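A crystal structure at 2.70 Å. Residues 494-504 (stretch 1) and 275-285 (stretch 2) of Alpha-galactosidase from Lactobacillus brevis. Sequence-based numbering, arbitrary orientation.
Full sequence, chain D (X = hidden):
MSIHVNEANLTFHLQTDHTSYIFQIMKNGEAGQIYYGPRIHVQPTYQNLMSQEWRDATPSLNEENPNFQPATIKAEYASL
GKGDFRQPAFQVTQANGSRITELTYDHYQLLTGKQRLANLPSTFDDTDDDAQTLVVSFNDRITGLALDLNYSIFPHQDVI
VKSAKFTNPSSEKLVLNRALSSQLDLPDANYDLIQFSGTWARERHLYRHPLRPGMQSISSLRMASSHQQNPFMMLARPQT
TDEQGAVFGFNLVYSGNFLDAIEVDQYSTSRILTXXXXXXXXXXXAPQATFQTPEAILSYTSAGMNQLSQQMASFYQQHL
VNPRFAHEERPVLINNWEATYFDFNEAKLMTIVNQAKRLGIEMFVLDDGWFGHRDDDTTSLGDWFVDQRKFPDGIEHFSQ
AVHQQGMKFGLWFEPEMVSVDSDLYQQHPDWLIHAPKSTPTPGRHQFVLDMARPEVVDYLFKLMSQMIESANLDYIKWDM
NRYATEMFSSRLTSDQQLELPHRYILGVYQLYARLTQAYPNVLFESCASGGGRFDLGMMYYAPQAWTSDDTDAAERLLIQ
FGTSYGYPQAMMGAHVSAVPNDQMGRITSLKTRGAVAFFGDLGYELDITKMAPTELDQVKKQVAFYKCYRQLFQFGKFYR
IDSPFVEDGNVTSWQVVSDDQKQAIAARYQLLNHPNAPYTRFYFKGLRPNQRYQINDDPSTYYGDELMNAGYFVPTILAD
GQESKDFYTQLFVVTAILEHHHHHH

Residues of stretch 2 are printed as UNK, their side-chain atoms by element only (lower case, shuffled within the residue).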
# COMPACT_ATOMS: atom_id res chain seq x y z
N SER D 494 -39.02 -0.32 -35.55
CA SER D 494 -37.58 -0.47 -35.70
C SER D 494 -36.84 0.53 -34.81
O SER D 494 -35.85 0.19 -34.16
CB SER D 494 -37.19 -0.26 -37.16
OG SER D 494 -38.03 -1.02 -38.00
N ASP D 495 -37.34 1.76 -34.79
CA ASP D 495 -36.74 2.85 -34.06
C ASP D 495 -36.87 2.69 -32.55
O ASP D 495 -36.05 3.20 -31.79
CB ASP D 495 -37.38 4.17 -34.47
CG ASP D 495 -36.94 4.63 -35.83
OD1 ASP D 495 -35.72 4.54 -36.10
OD2 ASP D 495 -37.80 5.06 -36.63
N GLN D 496 -37.93 2.01 -32.12
CA GLN D 496 -38.19 1.83 -30.70
C GLN D 496 -37.46 0.66 -30.07
O GLN D 496 -37.69 0.36 -28.90
CB GLN D 496 -39.68 1.64 -30.45
CG GLN D 496 -40.51 2.82 -30.83
CD GLN D 496 -41.94 2.67 -30.36
OE1 GLN D 496 -42.62 1.71 -30.72
NE2 GLN D 496 -42.39 3.61 -29.54
N GLN D 497 -36.61 -0.04 -30.81
CA GLN D 497 -36.02 -1.25 -30.24
C GLN D 497 -35.10 -0.99 -29.03
O GLN D 497 -34.99 -1.81 -28.13
CB GLN D 497 -35.32 -2.10 -31.31
CG GLN D 497 -36.26 -2.76 -32.30
CD GLN D 497 -37.23 -3.71 -31.64
OE1 GLN D 497 -36.85 -4.52 -30.80
NE2 GLN D 497 -38.50 -3.63 -32.03
N LEU D 498 -34.47 0.17 -29.01
CA LEU D 498 -33.62 0.54 -27.88
C LEU D 498 -34.44 0.92 -26.67
O LEU D 498 -33.89 1.40 -25.67
CB LEU D 498 -32.72 1.71 -28.25
CG LEU D 498 -31.70 1.39 -29.31
CD1 LEU D 498 -30.99 2.65 -29.70
CD2 LEU D 498 -30.73 0.34 -28.81
N GLU D 499 -35.76 0.74 -26.74
CA GLU D 499 -36.65 1.07 -25.64
C GLU D 499 -37.15 -0.18 -24.96
O GLU D 499 -37.94 -0.10 -24.03
CB GLU D 499 -37.88 1.83 -26.12
CG GLU D 499 -37.72 3.29 -26.45
CD GLU D 499 -39.00 3.86 -27.08
OE1 GLU D 499 -40.09 3.35 -26.77
OE2 GLU D 499 -38.92 4.81 -27.89
N LEU D 500 -36.72 -1.35 -25.42
CA LEU D 500 -37.23 -2.60 -24.88
C LEU D 500 -36.79 -2.76 -23.43
O LEU D 500 -37.63 -2.96 -22.55
CB LEU D 500 -36.76 -3.79 -25.71
CG LEU D 500 -37.58 -5.08 -25.80
CD1 LEU D 500 -36.68 -6.21 -26.32
CD2 LEU D 500 -38.23 -5.49 -24.48
N PRO D 501 -35.48 -2.67 -23.17
CA PRO D 501 -35.07 -2.90 -21.79
C PRO D 501 -35.86 -2.07 -20.79
O PRO D 501 -36.40 -2.63 -19.86
CB PRO D 501 -33.59 -2.53 -21.80
CG PRO D 501 -33.15 -2.89 -23.17
CD PRO D 501 -34.31 -2.49 -24.05
N HIS D 502 -35.95 -0.76 -20.98
CA HIS D 502 -36.68 0.04 -20.01
C HIS D 502 -38.17 -0.28 -19.97
O HIS D 502 -38.80 -0.25 -18.91
CB HIS D 502 -36.49 1.53 -20.26
CG HIS D 502 -37.09 2.39 -19.20
ND1 HIS D 502 -38.03 3.35 -19.47
CD2 HIS D 502 -36.89 2.41 -17.86
CE1 HIS D 502 -38.37 3.95 -18.34
NE2 HIS D 502 -37.69 3.40 -17.35
N ARG D 503 -38.75 -0.60 -21.13
CA ARG D 503 -40.17 -0.88 -21.19
C ARG D 503 -40.45 -2.18 -20.48
O ARG D 503 -41.43 -2.28 -19.73
CB ARG D 503 -40.65 -0.93 -22.64
CG ARG D 503 -40.88 0.44 -23.26
CD ARG D 503 -41.26 0.34 -24.73
NE ARG D 503 -41.54 1.65 -25.28
CZ ARG D 503 -42.73 2.24 -25.23
NH1 ARG D 503 -43.75 1.63 -24.63
NH2 ARG D 503 -42.91 3.45 -25.76
N TYR D 504 -39.59 -3.16 -20.69
CA TYR D 504 -39.74 -4.45 -20.04
C TYR D 504 -39.79 -4.23 -18.54
O TYR D 504 -40.62 -4.80 -17.82
CB TYR D 504 -38.58 -5.35 -20.42
CG TYR D 504 -38.49 -6.63 -19.62
CD1 TYR D 504 -38.12 -6.61 -18.29
CD2 TYR D 504 -38.74 -7.86 -20.21
CE1 TYR D 504 -38.02 -7.76 -17.56
CE2 TYR D 504 -38.64 -9.02 -19.50
CZ TYR D 504 -38.28 -8.97 -18.17
OH TYR D 504 -38.17 -10.13 -17.44
N UNK D 275 -27.77 6.39 -13.33
CA UNK D 275 -29.11 6.22 -13.82
C UNK D 275 -29.18 5.04 -14.78
O UNK D 275 -28.40 4.08 -14.69
N UNK D 276 -30.14 5.10 -15.70
CA UNK D 276 -30.29 4.08 -16.73
C UNK D 276 -29.04 4.04 -17.60
O UNK D 276 -28.55 5.06 -18.07
c UNK D 276 -32.76 4.45 -16.74
c UNK D 276 -31.50 4.39 -17.60
c UNK D 276 -34.00 4.72 -17.54
c UNK D 276 -31.65 3.35 -18.69
N UNK D 277 -28.52 2.84 -17.81
CA UNK D 277 -27.36 2.65 -18.65
C UNK D 277 -27.55 3.23 -20.05
O UNK D 277 -28.37 2.74 -20.81
o UNK D 277 -25.38 -0.33 -19.46
c UNK D 277 -25.78 0.83 -19.42
n UNK D 277 -25.09 1.86 -19.93
c UNK D 277 -27.09 1.15 -18.74
N UNK D 278 -26.79 4.28 -20.40
CA UNK D 278 -26.87 4.88 -21.73
C UNK D 278 -26.70 3.86 -22.86
O UNK D 278 -27.21 4.10 -23.95
c UNK D 278 -25.70 5.87 -21.74
c UNK D 278 -25.61 6.28 -20.37
c UNK D 278 -25.91 5.06 -19.52
N UNK D 279 -26.01 2.76 -22.61
CA UNK D 279 -25.89 1.70 -23.60
C UNK D 279 -27.13 0.81 -23.67
O UNK D 279 -27.77 0.50 -22.65
o UNK D 279 -22.43 1.68 -23.00
c UNK D 279 -23.38 1.53 -23.80
o UNK D 279 -23.33 1.89 -25.00
c UNK D 279 -24.65 0.86 -23.31
N UNK D 280 -27.45 0.36 -24.88
CA UNK D 280 -28.72 -0.34 -25.14
C UNK D 280 -29.90 0.46 -24.62
O UNK D 280 -30.81 -0.09 -24.02
o UNK D 280 -27.23 -2.33 -27.44
c UNK D 280 -27.61 -2.61 -25.08
o UNK D 280 -28.61 -3.93 -26.80
c UNK D 280 -28.71 -1.73 -24.52
c UNK D 280 -27.83 -2.98 -26.55
N UNK D 281 -29.85 1.77 -24.84
CA UNK D 281 -30.97 2.63 -24.49
C UNK D 281 -31.14 3.82 -25.43
O UNK D 281 -30.16 4.44 -25.90
c UNK D 281 -33.57 6.32 -22.17
c UNK D 281 -33.98 5.00 -21.97
c UNK D 281 -33.10 3.96 -22.26
c UNK D 281 -30.88 3.11 -23.05
c UNK D 281 -32.30 6.59 -22.65
c UNK D 281 -31.83 4.23 -22.74
c UNK D 281 -31.45 5.55 -22.92
N UNK D 282 -32.40 4.14 -25.69
CA UNK D 282 -32.76 5.24 -26.55
C UNK D 282 -34.26 5.39 -26.44
O UNK D 282 -34.99 4.39 -26.50
N UNK D 283 -34.74 6.62 -26.25
CA UNK D 283 -36.17 6.80 -26.06
C UNK D 283 -36.77 7.82 -27.01
O UNK D 283 -36.45 9.01 -26.92
c UNK D 283 -40.49 4.27 -22.92
c UNK D 283 -36.44 7.22 -24.63
c UNK D 283 -40.87 5.55 -23.21
c UNK D 283 -38.56 6.03 -23.83
c UNK D 283 -38.76 8.17 -24.43
c UNK D 283 -38.19 4.73 -23.52
n UNK D 283 -39.99 7.74 -24.04
c UNK D 283 -39.90 6.42 -23.67
c UNK D 283 -39.16 3.86 -23.07
c UNK D 283 -37.85 7.17 -24.31
N UNK D 284 -37.65 7.35 -27.90
CA UNK D 284 -38.34 8.22 -28.85
C UNK D 284 -39.40 9.09 -28.20
O UNK D 284 -40.43 8.61 -27.71
c UNK D 284 -37.92 6.71 -30.84
n UNK D 284 -37.86 5.39 -30.70
o UNK D 284 -37.17 7.34 -31.59
c UNK D 284 -38.96 7.42 -30.00
N UNK D 285 -39.14 10.39 -28.22
CA UNK D 285 -39.98 11.37 -27.54
C UNK D 285 -40.77 12.14 -28.60
O UNK D 285 -40.30 13.14 -29.16
c UNK D 285 -40.23 12.27 -24.50
c UNK D 285 -38.51 14.02 -25.03
c UNK D 285 -39.63 13.15 -25.58
c UNK D 285 -39.08 12.32 -26.74

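Position 275 has no side-chain atoms, and nothing of the other stretch lies near it; its phi/psi of 166/-153, at the corner of the chain, fits Gly-275. Position 276 carries four carbons, forked at the first, with one arm two carbons long. The end carbon of that longer arm lies over one face of the His-502 ring, 4.1 Å from its centroid. That is Ile-276, and the end carbon is its CD1.

At 277 there are two carbons, the second bearing one oxygen and one nitrogen, out of reach of stretch 1. The short amide makes it Asn-277. Position 278 closes three carbons onto its own backbone nitrogen, out of reach of stretch 1, so it is Pro-278, and it opens a type II turn that ends at 281. Position 279 has two carbons, the second with two oxygens, a short carboxylate on a CA-to-CB bond that points away from stretch 1, which it does not touch: Asp-279.

Position 280 has three carbons, the third carrying two oxygens. It is the backbone that meets stretch 1: the O of 280 packs 3.7 Å from Pro-501 CG. The longer carboxylate makes it Glu-280, and both carboxylate oxygens are hydrogen-bonded elsewhere in the structure. At 281 one carbon leads to a ring of six, with no hydroxyl. The CA-to-CB bond points away, leaving the CA hydrogen to approach a carbonyl, with the CA of 281 3.4 Å from Leu-498 O: Phe-281.

Position 282 lacks a side chain, and its N gives a weak hydrogen bond to Leu-498 O (3.1 Å, 131°). It is Gly-282. An ideal CB here would sit 3.2 Å from Leu-498 CD1, a tight fit, so the bare backbone suits the close approach.

Position 283 shows one carbon, then fused five- and six-membered rings holding eight carbons and one nitrogen, with Glu-499 CD over one face. Only an indole fits: Trp-283. Glu-499 CG comes within 3.3 Å of Trp-283 CE3. The edge of His-502 turns toward the indole face, planes at 78°, while Trp-283 CH2 sits over a face of the Arg-503 guanidinium, 3.7 Å from Arg-503 NE.

Position 284 has two carbons, the second with one oxygen and one nitrogen. The nitrogen faces two acceptors, Asp-495 O and Glu-499 OE2, as an amide donor should, so this is Asn-284. Asn-284 ND2 donates to Asp-495 O at 3.0 Å and to Glu-499 OE2 at 3.1 Å. Position 285 has four carbons forked at the second; its CA-to-CB bond points away and nothing of stretch 1 is touched: Leu-285.

The rule to read here is one carboxylate doing two jobs. Glu-499 OE2 accepts both Asn-284 N (2.8 Å) and Asn-284 ND2, fixing the strand by backbone and side chain together, while Glu-499 OE1 takes the salt bridge from Arg-503 NE (2.7 Å), one helical turn on. That bridge ties the guanidinium to the same carboxylate that lies over the indole, so charge pairing and packing share one site. Gly-282 leaves free the space beside Leu-498 CD1 that a CB would crowd, and Ile-276, His-502 and Trp-283 continue the packing beyond the polar cluster.

Stretch 2 275-285: GINPDEFGWNL
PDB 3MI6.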